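PDB 5XA5: alpha-catenin-like protein hmp-1 from Caenorhabditis elegans, which acts at cell junctions as a partner of beta-catenin, cadherin and actin filaments, and is required for cell migration during body enclosure and cell shape changes during body elongation. Local coordinates for residues A[87-92]-A[135-140]; A[147-152]-A[184-189]; A[218-223]-A[242-247]. All coordinates share one frame; numbering follows the deposited sequence.

Interaction 1: residues A[87-92]-A[135-140]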
ATOM      1  N   ASP A  87     -12.302  -7.066  -3.819  1.00 54.46           N
ATOM      2  CA  ASP A  87     -13.192  -6.718  -4.927  1.00 57.88           C
ATOM      3  C   ASP A  87     -12.827  -5.381  -5.568  1.00 53.09           C
ATOM      4  O   ASP A  87     -12.871  -5.240  -6.788  1.00 52.33           O
ATOM      5  CB  ASP A  87     -14.648  -6.678  -4.461  1.00 70.50           C
ATOM      6  CG  ASP A  87     -15.175  -8.043  -4.081  1.00 79.30           C
ATOM      7  OD1 ASP A  87     -14.379  -9.004  -4.055  1.00 83.71           O
ATOM      8  OD2 ASP A  87     -16.388  -8.154  -3.807  1.00 80.54           O
ATOM      9  N   LEU A  88     -12.477  -4.398  -4.746  1.00 53.82           N
ATOM     10  CA  LEU A  88     -12.064  -3.103  -5.269  1.00 53.07           C
ATOM     11  C   LEU A  88     -10.784  -3.243  -6.078  1.00 46.08           C
ATOM     12  O   LEU A  88     -10.635  -2.623  -7.133  1.00 44.90           O
ATOM     13  CB  LEU A  88     -11.866  -2.095  -4.137  1.00 61.97           C
ATOM     14  CG  LEU A  88     -13.145  -1.466  -3.586  1.00 63.86           C
ATOM     15  CD1 LEU A  88     -12.887  -0.865  -2.217  1.00 63.16           C
ATOM     16  CD2 LEU A  88     -13.669  -0.414  -4.547  1.00 66.33           C
ATOM     17  N   LEU A  89      -9.867  -4.065  -5.575  1.00 44.57           N
ATOM     18  CA  LEU A  89      -8.580  -4.286  -6.232  1.00 40.69           C
ATOM     19  C   LEU A  89      -8.770  -4.910  -7.600  1.00 44.83           C
ATOM     20  O   LEU A  89      -8.126  -4.507  -8.562  1.00 43.72           O
ATOM     21  CB  LEU A  89      -7.677  -5.178  -5.380  1.00 37.87           C
ATOM     22  CG  LEU A  89      -6.967  -4.465  -4.231  1.00 47.00           C
ATOM     23  CD1 LEU A  89      -6.442  -5.456  -3.203  1.00 43.03           C
ATOM     24  CD2 LEU A  89      -5.837  -3.638  -4.787  1.00 38.47           C
ATOM     25  N   HIS A  90      -9.660  -5.894  -7.685  1.00 46.53           N
ATOM     26  CA  HIS A  90      -9.925  -6.538  -8.958  1.00 42.70           C
ATOM     27  C   HIS A  90     -10.592  -5.558  -9.923  1.00 42.75           C
ATOM     28  O   HIS A  90     -10.273  -5.531 -11.111  1.00 44.46           O
ATOM     29  CB  HIS A  90     -10.783  -7.793  -8.753  1.00 49.49           C
ATOM     30  CG  HIS A  90      -9.989  -8.993  -8.338  1.00 56.80           C
ATOM     31  ND1 HIS A  90     -10.435  -9.901  -7.400  1.00 64.72           N
ATOM     32  CD2 HIS A  90      -8.770  -9.431  -8.734  1.00 66.72           C
ATOM     33  CE1 HIS A  90      -9.525 -10.845  -7.238  1.00 66.55           C
ATOM     34  NE2 HIS A  90      -8.505 -10.583  -8.036  1.00 65.18           N
ATOM     35  N   GLU A  91     -11.497  -4.737  -9.394  1.00 47.27           N
ATOM     36  CA  GLU A  91     -12.164  -3.703 -10.182  1.00 42.39           C
ATOM     37  C   GLU A  91     -11.159  -2.701 -10.748  1.00 41.89           C
ATOM     38  O   GLU A  91     -11.227  -2.322 -11.916  1.00 47.69           O
ATOM     39  CB  GLU A  91     -13.194  -2.969  -9.328  1.00 58.97           C
ATOM     40  CG  GLU A  91     -14.141  -2.076 -10.109  1.00 72.11           C
ATOM     41  CD  GLU A  91     -15.144  -1.370  -9.214  1.00 87.11           C
ATOM     42  OE1 GLU A  91     -14.965  -1.403  -7.979  1.00 89.22           O
ATOM     43  OE2 GLU A  91     -16.111  -0.784  -9.747  1.00 94.71           O
ATOM     44  N   ALA A  92     -10.233  -2.266  -9.905  1.00 43.47           N
ATOM     45  CA  ALA A  92      -9.227  -1.292 -10.323  1.00 44.98           C
ATOM     46  C   ALA A  92      -8.265  -1.892 -11.331  1.00 48.10           C
ATOM     47  O   ALA A  92      -7.821  -1.214 -12.256  1.00 42.30           O
ATOM     48  CB  ALA A  92      -8.463  -0.764  -9.119  1.00 40.36           C
ATOM     49  N   ALA A 135      -2.249   4.570 -11.937  1.00 28.87           N
ATOM     50  CA  ALA A 135      -2.043   5.371 -10.730  1.00 29.39           C
ATOM     51  C   ALA A 135      -3.140   5.119  -9.692  1.00 30.64           C
ATOM     52  O   ALA A 135      -2.847   4.993  -8.498  1.00 31.57           O
ATOM     53  CB  ALA A 135      -1.975   6.852 -11.083  1.00 30.72           C
ATOM     54  N   LYS A 136      -4.394   5.035 -10.142  1.00 30.88           N
ATOM     55  CA  LYS A 136      -5.505   4.777  -9.221  1.00 35.17           C
ATOM     56  C   LYS A 136      -5.370   3.394  -8.593  1.00 37.35           C
ATOM     57  O   LYS A 136      -5.688   3.210  -7.412  1.00 35.83           O
ATOM     58  CB  LYS A 136      -6.856   4.924  -9.933  1.00 37.99           C
ATOM     59  CG  LYS A 136      -7.304   6.372 -10.050  1.00 37.06           C
ATOM     60  CD  LYS A 136      -8.551   6.543 -10.900  1.00 50.59           C
ATOM     61  CE  LYS A 136      -8.907   8.016 -11.021  1.00 56.05           C
ATOM     62  NZ  LYS A 136     -10.099   8.243 -11.883  1.00 61.83           N
ATOM     63  N   PHE A 137      -4.875   2.429  -9.364  1.00 33.97           N
ATOM     64  CA  PHE A 137      -4.648   1.089  -8.830  1.00 33.63           C
ATOM     65  C   PHE A 137      -3.601   1.116  -7.721  1.00 32.56           C
ATOM     66  O   PHE A 137      -3.765   0.468  -6.693  1.00 32.38           O
ATOM     67  CB  PHE A 137      -4.213   0.097  -9.921  1.00 34.08           C
ATOM     68  CG  PHE A 137      -3.930  -1.284  -9.383  1.00 32.23           C
ATOM     69  CD1 PHE A 137      -4.964  -2.174  -9.182  1.00 32.72           C
ATOM     70  CD2 PHE A 137      -2.639  -1.694  -9.082  1.00 40.15           C
ATOM     71  CE1 PHE A 137      -4.728  -3.441  -8.680  1.00 36.85           C
ATOM     72  CE2 PHE A 137      -2.396  -2.973  -8.582  1.00 36.93           C
ATOM     73  CZ  PHE A 137      -3.447  -3.837  -8.378  1.00 34.72           C
ATOM     74  N   LEU A 138      -2.527   1.866  -7.929  1.00 29.25           N
ATOM     75  CA  LEU A 138      -1.473   1.928  -6.931  1.00 24.44           C
ATOM     76  C   LEU A 138      -1.967   2.596  -5.660  1.00 28.65           C
ATOM     77  O   LEU A 138      -1.547   2.217  -4.572  1.00 28.83           O
ATOM     78  CB  LEU A 138      -0.246   2.672  -7.460  1.00 28.14           C
ATOM     79  CG  LEU A 138       0.445   2.012  -8.657  1.00 30.65           C
ATOM     80  CD1 LEU A 138       1.602   2.865  -9.108  1.00 29.65           C
ATOM     81  CD2 LEU A 138       0.930   0.630  -8.268  1.00 31.31           C
ATOM     82  N   ILE A 139      -2.841   3.593  -5.803  1.00 29.21           N
ATOM     83  CA  ILE A 139      -3.349   4.330  -4.643  1.00 27.06           C
ATOM     84  C   ILE A 139      -4.235   3.410  -3.817  1.00 29.74           C
ATOM     85  O   ILE A 139      -4.151   3.371  -2.583  1.00 29.92           O
ATOM     86  CB  ILE A 139      -4.139   5.582  -5.064  1.00 29.74           C
ATOM     87  CG1 ILE A 139      -3.178   6.687  -5.503  1.00 33.94           C
ATOM     88  CG2 ILE A 139      -4.980   6.107  -3.914  1.00 40.14           C
ATOM     89  CD1 ILE A 139      -3.866   7.853  -6.183  1.00 32.69           C
ATOM     90  N   LEU A 140      -5.077   2.661  -4.514  1.00 30.43           N
ATOM     91  CA  LEU A 140      -5.915   1.673  -3.853  1.00 31.24           C
ATOM     92  C   LEU A 140      -5.053   0.580  -3.217  1.00 32.58           C
ATOM     93  O   LEU A 140      -5.321   0.134  -2.095  1.00 33.41           O
ATOM     94  CB  LEU A 140      -6.910   1.072  -4.852  1.00 30.88           C
ATOM     95  CG  LEU A 140      -7.763  -0.047  -4.279  1.00 38.01           C
ATOM     96  CD1 LEU A 140      -8.592   0.492  -3.120  1.00 41.39           C
ATOM     97  CD2 LEU A 140      -8.650  -0.625  -5.371  1.00 44.17           C
TER
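Residues 87-92 and 135-140 run antiparallel, their short helix axes 9.6 Å apart at closest and at 165°, and the backbones draw nearest where the CA atoms of Ala92 and Phe137 stand 5.4 Å apart. They face each other across a helical hairpin, helix 83-112 turning back along helix 117-165, in the antiparallel helical bundle of the vinculin/alpha-catenin family that makes up this N-terminal part of the protein. Two side chains of 135-140 reach across. In both, CG stands anti to the backbone N (chi1 178° in Phe137, 176° in Leu140), which carries the group over toward the opposite helix. The Phe137 ring comes edge first: its CE1 lies 3.6 Å from Leu89 O, which sits in the plane of the ring, and its CD1 is 3.8 Å from Ala92 CB. The Leu89 side chain crosses the Phe137 side chain at about a right angle, its CD2 4.1 Å from CE1, and the same methyl touches Leu140 CG obliquely at 4.1 Å. Leu89 also packs on Ile73 of helix 51-74, and apolar side chains from the chain of another protein meet both Leu89 and Phe137, so this pair belongs to a partner-binding surface, consistent with the beta-catenin binding of this protein. An alanine at Phe137 would lose the ring and is likely to loosen the contacts with Leu89 and Ala92 as well as the packing on that partner. Leu140 CD2 is the tightest point: this methyl rests 3.8 Å from Ala92 CB and presses within 3.3 Å of Leu88 O, a carbonyl oxygen already bonded to Ala92 N within its own helix.

Interaction 2: residues A[147-152]-A[184-189]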
ATOM      1  N   LYS A 147      -4.442  -1.503   5.375  1.00 26.82           N
ATOM      2  CA  LYS A 147      -5.415  -2.344   6.076  1.00 25.64           C
ATOM      3  C   LYS A 147      -4.744  -3.569   6.669  1.00 30.02           C
ATOM      4  O   LYS A 147      -5.147  -4.066   7.727  1.00 28.26           O
ATOM      5  CB  LYS A 147      -6.545  -2.774   5.139  1.00 30.83           C
ATOM      6  CG  LYS A 147      -7.632  -1.733   4.971  1.00 41.24           C
ATOM      7  CD  LYS A 147      -8.848  -2.304   4.261  1.00 48.95           C
ATOM      8  CE  LYS A 147     -10.036  -1.356   4.381  1.00 60.83           C
ATOM      9  NZ  LYS A 147     -11.216  -1.839   3.617  1.00 65.93           N
ATOM     10  N   VAL A 148      -3.731  -4.071   5.975  1.00 28.70           N
ATOM     11  CA  VAL A 148      -2.946  -5.182   6.500  1.00 28.58           C
ATOM     12  C   VAL A 148      -2.224  -4.797   7.793  1.00 28.28           C
ATOM     13  O   VAL A 148      -2.191  -5.583   8.746  1.00 29.61           O
ATOM     14  CB  VAL A 148      -1.953  -5.686   5.446  1.00 29.45           C
ATOM     15  CG1 VAL A 148      -0.964  -6.678   6.041  1.00 29.01           C
ATOM     16  CG2 VAL A 148      -2.710  -6.322   4.290  1.00 30.85           C
ATOM     17  N   ILE A 149      -1.671  -3.588   7.855  1.00 22.99           N
ATOM     18  CA  ILE A 149      -1.022  -3.135   9.070  1.00 21.62           C
ATOM     19  C   ILE A 149      -2.053  -3.003  10.185  1.00 23.18           C
ATOM     20  O   ILE A 149      -1.801  -3.413  11.321  1.00 24.63           O
ATOM     21  CB  ILE A 149      -0.311  -1.796   8.877  1.00 19.59           C
ATOM     22  CG1 ILE A 149       0.669  -1.908   7.719  1.00 23.89           C
ATOM     23  CG2 ILE A 149       0.447  -1.430  10.142  1.00 23.14           C
ATOM     24  CD1 ILE A 149       1.448  -0.650   7.471  1.00 24.63           C
ATOM     25  N   VAL A 150      -3.208  -2.435   9.853  1.00 23.46           N
ATOM     26  CA  VAL A 150      -4.270  -2.248  10.855  1.00 21.74           C
ATOM     27  C   VAL A 150      -4.726  -3.598  11.406  1.00 25.12           C
ATOM     28  O   VAL A 150      -5.023  -3.729  12.605  1.00 27.55           O
ATOM     29  CB  VAL A 150      -5.466  -1.456  10.260  1.00 26.16           C
ATOM     30  CG1 VAL A 150      -6.651  -1.470  11.206  1.00 32.43           C
ATOM     31  CG2 VAL A 150      -5.034  -0.015   9.954  1.00 27.07           C
ATOM     32  N   ASP A 151      -4.757  -4.612  10.549  1.00 25.89           N
ATOM     33  CA  ASP A 151      -5.128  -5.964  10.975  1.00 28.02           C
ATOM     34  C   ASP A 151      -4.125  -6.492  12.008  1.00 30.08           C
ATOM     35  O   ASP A 151      -4.506  -7.175  12.973  1.00 29.36           O
ATOM     36  CB  ASP A 151      -5.205  -6.892   9.753  1.00 35.82           C
ATOM     37  CG  ASP A 151      -5.823  -8.237  10.072  1.00 65.56           C
ATOM     38  OD1 ASP A 151      -5.066  -9.218  10.234  1.00 76.19           O
ATOM     39  OD2 ASP A 151      -7.068  -8.314  10.147  1.00 76.78           O
ATOM     40  N   LYS A 152      -2.851  -6.140  11.828  1.00 25.99           N
ATOM     41  CA  LYS A 152      -1.805  -6.536  12.775  1.00 22.19           C
ATOM     42  C   LYS A 152      -1.971  -5.817  14.117  1.00 24.81           C
ATOM     43  O   LYS A 152      -1.801  -6.429  15.179  1.00 23.90           O
ATOM     44  CB  LYS A 152      -0.411  -6.251  12.206  1.00 24.14           C
ATOM     45  CG  LYS A 152       0.705  -6.786  13.062  1.00 33.48           C
ATOM     46  CD  LYS A 152       0.658  -8.307  13.070  1.00 44.44           C
ATOM     47  CE  LYS A 152       1.854  -8.905  13.786  1.00 53.98           C
ATOM     48  NZ  LYS A 152       2.100 -10.309  13.330  1.00 61.07           N
ATOM     49  N   GLU A 184       6.890  -7.132  18.019  1.00 21.00           N
ATOM     50  CA  GLU A 184       8.116  -7.014  17.237  1.00 23.49           C
ATOM     51  C   GLU A 184       7.837  -6.962  15.730  1.00 24.99           C
ATOM     52  O   GLU A 184       8.439  -6.149  15.027  1.00 27.48           O
ATOM     53  CB  GLU A 184       9.072  -8.167  17.550  1.00 24.54           C
ATOM     54  CG  GLU A 184       9.780  -8.056  18.890  1.00 25.16           C
ATOM     55  CD  GLU A 184      10.891  -7.018  18.910  1.00 32.63           C
ATOM     56  OE1 GLU A 184      11.314  -6.546  17.830  1.00 35.36           O
ATOM     57  OE2 GLU A 184      11.355  -6.691  20.022  1.00 38.16           O
ATOM     58  N   GLU A 185       6.931  -7.818  15.259  1.00 25.12           N
ATOM     59  CA  GLU A 185       6.491  -7.839  13.861  1.00 26.75           C
ATOM     60  C   GLU A 185       5.851  -6.508  13.471  1.00 30.31           C
ATOM     61  O   GLU A 185       6.156  -5.927  12.426  1.00 28.87           O
ATOM     62  CB  GLU A 185       5.491  -8.979  13.632  1.00 28.50           C
ATOM     63  CG  GLU A 185       6.040 -10.245  13.013  1.00 52.40           C
ATOM     64  CD  GLU A 185       5.264 -11.489  13.435  1.00 65.67           C
ATOM     65  OE1 GLU A 185       4.250 -11.354  14.158  1.00 59.29           O
ATOM     66  OE2 GLU A 185       5.665 -12.607  13.039  1.00 69.82           O
ATOM     67  N   LEU A 186       4.949  -6.026  14.318  1.00 25.93           N
ATOM     68  CA  LEU A 186       4.254  -4.772  14.053  1.00 23.00           C
ATOM     69  C   LEU A 186       5.238  -3.621  14.033  1.00 28.43           C
ATOM     70  O   LEU A 186       5.137  -2.727  13.202  1.00 30.06           O
ATOM     71  CB  LEU A 186       3.176  -4.524  15.107  1.00 22.86           C
ATOM     72  CG  LEU A 186       2.324  -3.261  14.997  1.00 22.33           C
ATOM     73  CD1 LEU A 186       1.490  -3.237  13.708  1.00 22.18           C
ATOM     74  CD2 LEU A 186       1.420  -3.091  16.219  1.00 21.29           C
ATOM     75  N   ASP A 187       6.191  -3.650  14.957  1.00 27.51           N
ATOM     76  CA  ASP A 187       7.170  -2.573  15.076  1.00 30.72           C
ATOM     77  C   ASP A 187       7.953  -2.397  13.778  1.00 32.44           C
ATOM     78  O   ASP A 187       8.164  -1.271  13.329  1.00 31.59           O
ATOM     79  CB  ASP A 187       8.124  -2.860  16.239  1.00 34.89           C
ATOM     80  CG  ASP A 187       9.028  -1.695  16.553  1.00 45.97           C
ATOM     81  OD1 ASP A 187       8.652  -0.872  17.413  1.00 46.51           O
ATOM     82  OD2 ASP A 187      10.113  -1.599  15.941  1.00 40.80           O
ATOM     83  N   ILE A 188       8.360  -3.505  13.167  1.00 28.36           N
ATOM     84  CA  ILE A 188       9.093  -3.448  11.903  1.00 31.11           C
ATOM     85  C   ILE A 188       8.268  -2.786  10.806  1.00 33.11           C
ATOM     86  O   ILE A 188       8.752  -1.886  10.120  1.00 31.42           O
ATOM     87  CB  ILE A 188       9.511  -4.851  11.419  1.00 36.35           C
ATOM     88  CG1 ILE A 188      10.481  -5.487  12.412  1.00 42.58           C
ATOM     89  CG2 ILE A 188      10.140  -4.779  10.029  1.00 49.04           C
ATOM     90  CD1 ILE A 188      10.641  -6.980  12.242  1.00 53.88           C
ATOM     91  N   THR A 189       7.013  -3.203  10.651  1.00 24.95           N
ATOM     92  CA  THR A 189       6.179  -2.697   9.568  0.56 23.30           C
ATOM     93  C   THR A 189       5.810  -1.236   9.807  1.00 27.36           C
ATOM     94  O   THR A 189       5.732  -0.434   8.869  1.00 27.62           O
ATOM     95  CB  THR A 189       4.901  -3.535   9.397  0.56 37.36           C
ATOM     96  OG1 THR A 189       3.996  -3.247  10.462  0.56 43.69           O
ATOM     97  CG2 THR A 189       5.235  -5.014   9.410  0.56 28.87           C
TER
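Lys152 crosses Glu185 at about a right angle, with NZ of Lys152 only 2.5 Å from OE1 of Glu185, a salt bridge and a very short ion pair at the solvent-facing border of the contact. The ammonium meets OE1 from above the carboxylate, 52° out of its plane. Lys152 NZ has a second acidic partner in Glu155 of its own helix; two carboxylates so close would probably favour the charged form of the lysine. A bend in the lysine chain at chi2 (66°) turns its end toward Glu185, and on the way Lys152 CE comes 3.6 Å from Glu185 CB. Nearer the backbone the aliphatic part of Lys152 slides past Leu186 in the opposite direction, CG lying 3.7 Å from Leu186 CD1. These residues join helix 117-165 to helix 169-196 as an antiparallel hairpin of the second helical bundle, which is joined to the first through helix 117-165; the segment axes approach to 10.3 Å at 151°. Further in, Ile149 crosses Leu186 at about a right angle, with CG2 of Ile149 4.1 Å from CD1 of Leu186. Both residues also meet helix 234-258, Ile149 on Leu258 and Leu186 on Leu254, so the apolar side of the pair is covered by another helix. Ile149 CG2 reaches Thr189 OG1 as well, at 4.0 Å. That hydroxyl, held between the backbone N and the carbonyl carbon, donates a 3.0 Å hydrogen bond to Leu186 O from above the carbonyl plane.

Interaction 3: residues A[218-223]-A[242-247]; sequences PLLYTS and YTADEM
No aromatic face or edge enters the interface between 218-223 and 242-247: the Tyr221 CB bond points away from it, and the ring stacks on Tyr176 of helix 169-196, its OH hydrogen-bonded to Asp173 OD1. The contact is carried by a pair of hydroxyls and a leucine. Ser223 OG and Thr243 OG1 share a 3.0 Å hydrogen bond in which either may be the donor. Each hydroxyl sits between its own backbone N and carbonyl carbon; the backbone oxygens of Asn239 and Arg240 are both acceptors within bonding distance of Thr243 OG1, whose single proton cannot fully serve every partner. This buried polar link ties the antiparallel hairpin of helices 200-229 and 234-258 in the second helical bundle, where the segment axes close to 9.0 Å at 151°. Beside it Leu220, its CG anti to the backbone N, spreads its two methyls over different partners. Leu220 CD1 lies 3.5 Å from Thr243 OG1 and 4.1 Å from Ala244 CB. Leu220 CD2 lies 3.9 Å from Met247 CG; the methionine chain, bent at chi2 (85°), crosses the leucine at about a right angle. Met163 and Ile164 of helix 117-165 pack on Leu220.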
ATOM      1  N   PRO A 218       5.372  -3.861  28.073  1.00 22.74           N
ATOM      2  CA  PRO A 218       6.073  -4.552  29.159  1.00 21.88           C
ATOM      3  C   PRO A 218       5.486  -4.207  30.520  1.00 24.27           C
ATOM      4  O   PRO A 218       5.482  -5.055  31.418  1.00 24.36           O
ATOM      5  CB  PRO A 218       7.518  -4.044  29.046  1.00 23.42           C
ATOM      6  CG  PRO A 218       7.641  -3.561  27.659  1.00 30.20           C
ATOM      7  CD  PRO A 218       6.295  -3.077  27.235  1.00 27.26           C
ATOM      8  N   LEU A 219       4.991  -2.981  30.665  1.00 23.50           N
ATOM      9  CA  LEU A 219       4.373  -2.583  31.930  1.00 24.63           C
ATOM     10  C   LEU A 219       3.018  -3.262  32.117  1.00 22.82           C
ATOM     11  O   LEU A 219       2.608  -3.551  33.244  1.00 25.02           O
ATOM     12  CB  LEU A 219       4.218  -1.066  31.978  1.00 26.80           C
ATOM     13  CG  LEU A 219       5.536  -0.295  32.058  1.00 32.20           C
ATOM     14  CD1 LEU A 219       5.296   1.167  31.723  1.00 37.26           C
ATOM     15  CD2 LEU A 219       6.141  -0.401  33.436  1.00 36.09           C
ATOM     16  N   LEU A 220       2.310  -3.474  31.017  1.00 22.29           N
ATOM     17  CA  LEU A 220       1.050  -4.204  31.070  1.00 23.55           C
ATOM     18  C   LEU A 220       1.306  -5.648  31.492  1.00 25.92           C
ATOM     19  O   LEU A 220       0.569  -6.190  32.320  1.00 24.87           O
ATOM     20  CB  LEU A 220       0.334  -4.149  29.718  1.00 23.67           C
ATOM     21  CG  LEU A 220      -1.069  -4.774  29.750  1.00 24.40           C
ATOM     22  CD1 LEU A 220      -1.994  -4.096  30.750  1.00 27.69           C
ATOM     23  CD2 LEU A 220      -1.676  -4.734  28.344  1.00 28.81           C
ATOM     24  N   TYR A 221       2.353  -6.257  30.946  1.00 23.70           N
ATOM     25  CA  TYR A 221       2.740  -7.611  31.346  1.00 19.61           C
ATOM     26  C   TYR A 221       2.952  -7.687  32.851  1.00 22.98           C
ATOM     27  O   TYR A 221       2.381  -8.537  33.510  1.00 24.52           O
ATOM     28  CB  TYR A 221       4.006  -8.056  30.607  1.00 23.08           C
ATOM     29  CG  TYR A 221       4.664  -9.297  31.162  1.00 22.64           C
ATOM     30  CD1 TYR A 221       3.968 -10.500  31.245  1.00 23.75           C
ATOM     31  CD2 TYR A 221       5.990  -9.276  31.583  1.00 22.07           C
ATOM     32  CE1 TYR A 221       4.574 -11.638  31.748  1.00 21.30           C
ATOM     33  CE2 TYR A 221       6.602 -10.406  32.086  1.00 22.13           C
ATOM     34  CZ  TYR A 221       5.879 -11.589  32.172  1.00 22.09           C
ATOM     35  OH  TYR A 221       6.470 -12.722  32.654  1.00 24.41           O
ATOM     36  N   THR A 222       3.776  -6.803  33.408  1.00 25.24           N
ATOM     37  CA  THR A 222       4.130  -7.005  34.796  1.00 21.84           C
ATOM     38  C   THR A 222       2.982  -6.579  35.721  1.00 23.91           C
ATOM     39  O   THR A 222       2.797  -7.178  36.766  1.00 26.36           O
ATOM     40  CB  THR A 222       5.438  -6.281  35.171  1.00 29.05           C
ATOM     41  OG1 THR A 222       5.381  -4.915  34.776  1.00 29.18           O
ATOM     42  CG2 THR A 222       6.607  -6.931  34.450  1.00 28.74           C
ATOM     43  N   SER A 223       2.178  -5.597  35.318  1.00 26.38           N
ATOM     44  CA  SER A 223       1.030  -5.209  36.134  0.60 28.27           C
ATOM     45  C   SER A 223      -0.027  -6.312  36.149  1.00 28.70           C
ATOM     46  O   SER A 223      -0.636  -6.577  37.186  1.00 27.98           O
ATOM     47  CB  SER A 223       0.402  -3.907  35.631  0.60 31.60           C
ATOM     48  OG  SER A 223      -0.285  -4.141  34.413  0.60 27.48           O
ATOM     49  N   TYR A 242      -4.599   1.253  34.720  1.00 33.40           N
ATOM     50  CA  TYR A 242      -3.970   2.432  34.146  1.00 32.56           C
ATOM     51  C   TYR A 242      -3.110   2.072  32.956  1.00 35.74           C
ATOM     52  O   TYR A 242      -3.173   2.732  31.909  1.00 33.35           O
ATOM     53  CB  TYR A 242      -3.142   3.146  35.218  1.00 41.49           C
ATOM     54  CG  TYR A 242      -2.370   4.336  34.713  1.00 43.30           C
ATOM     55  CD1 TYR A 242      -2.938   5.600  34.719  1.00 54.70           C
ATOM     56  CD2 TYR A 242      -1.067   4.200  34.248  1.00 51.25           C
ATOM     57  CE1 TYR A 242      -2.241   6.697  34.263  1.00 58.65           C
ATOM     58  CE2 TYR A 242      -0.361   5.291  33.791  1.00 55.48           C
ATOM     59  CZ  TYR A 242      -0.952   6.535  33.800  1.00 57.52           C
ATOM     60  OH  TYR A 242      -0.245   7.622  33.345  1.00 63.73           O
ATOM     61  N   THR A 243      -2.306   1.021  33.089  1.00 27.97           N
ATOM     62  CA  THR A 243      -1.444   0.588  32.001  0.70 27.42           C
ATOM     63  C   THR A 243      -2.278   0.019  30.853  1.00 29.64           C
ATOM     64  O   THR A 243      -1.935   0.176  29.691  1.00 30.21           O
ATOM     65  CB  THR A 243      -0.395  -0.440  32.493  0.70 31.45           C
ATOM     66  OG1 THR A 243      -1.045  -1.617  32.993  0.70 39.18           O
ATOM     67  CG2 THR A 243       0.433   0.179  33.606  0.70 26.66           C
ATOM     68  N   ALA A 244      -3.388  -0.631  31.182  1.00 29.49           N
ATOM     69  CA  ALA A 244      -4.306  -1.091  30.137  1.00 29.19           C
ATOM     70  C   ALA A 244      -4.831   0.096  29.315  1.00 31.06           C
ATOM     71  O   ALA A 244      -4.886   0.025  28.085  1.00 29.75           O
ATOM     72  CB  ALA A 244      -5.460  -1.862  30.734  1.00 27.52           C
ATOM     73  N   ASP A 245      -5.224   1.176  29.994  1.00 28.55           N
ATOM     74  CA  ASP A 245      -5.719   2.361  29.293  1.00 25.50           C
ATOM     75  C   ASP A 245      -4.648   2.934  28.382  1.00 32.97           C
ATOM     76  O   ASP A 245      -4.934   3.341  27.248  1.00 29.62           O
ATOM     77  CB  ASP A 245      -6.188   3.441  30.284  1.00 31.02           C
ATOM     78  CG  ASP A 245      -7.483   3.076  30.977  1.00 53.19           C
ATOM     79  OD1 ASP A 245      -8.169   2.149  30.494  1.00 60.77           O
ATOM     80  OD2 ASP A 245      -7.823   3.730  31.992  1.00 56.76           O
ATOM     81  N   GLU A 246      -3.410   2.957  28.875  1.00 27.84           N
ATOM     82  CA  GLU A 246      -2.292   3.460  28.094  1.00 28.97           C
ATOM     83  C   GLU A 246      -2.064   2.596  26.860  1.00 25.94           C
ATOM     84  O   GLU A 246      -1.770   3.110  25.793  1.00 30.09           O
ATOM     85  CB  GLU A 246      -1.015   3.499  28.929  1.00 39.53           C
ATOM     86  CG  GLU A 246      -0.941   4.649  29.913  1.00 57.13           C
ATOM     87  CD  GLU A 246       0.385   4.681  30.646  1.00 73.90           C
ATOM     88  OE1 GLU A 246       0.871   3.598  31.032  1.00 78.79           O
ATOM     89  OE2 GLU A 246       0.941   5.784  30.828  1.00 81.26           O
ATOM     90  N   MET A 247      -2.198   1.285  27.032  1.00 26.93           N
ATOM     91  CA  MET A 247      -2.042   0.331  25.937  1.00 32.22           C
ATOM     92  C   MET A 247      -3.086   0.580  24.861  1.00 30.56           C
ATOM     93  O   MET A 247      -2.777   0.665  23.663  1.00 27.79           O
ATOM     94  CB  MET A 247      -2.159  -1.098  26.476  1.00 36.38           C
ATOM     95  CG  MET A 247      -1.984  -2.179  25.442  1.00 40.35           C
ATOM     96  SD  MET A 247      -0.232  -2.526  25.228  1.00 36.29           S
ATOM     97  CE  MET A 247      -0.317  -3.900  24.067  1.00 36.24           C
TER

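From the N terminus, interaction 1 comes first, bringing 135-140 back to 87-92 and closing a loop of 42 residues. Interaction 2 then closes one of 31 residues between 147-152 and 184-189, and interaction 3 one of 18 between 218-223 and 242-247. The three follow in series; none nests in or crosses another. Helix 117-165 serves interactions 1 and 2, whose centres lie about 21 Å apart, while interactions 2 and 3, centres about 20 Å apart, are linked by the consecutive helices 169-196 and 200-229. With about 39 Å between the centres of interactions 1 and 3, the contacts fasten three helix pairs, spread over two bundles that share helix 117-165.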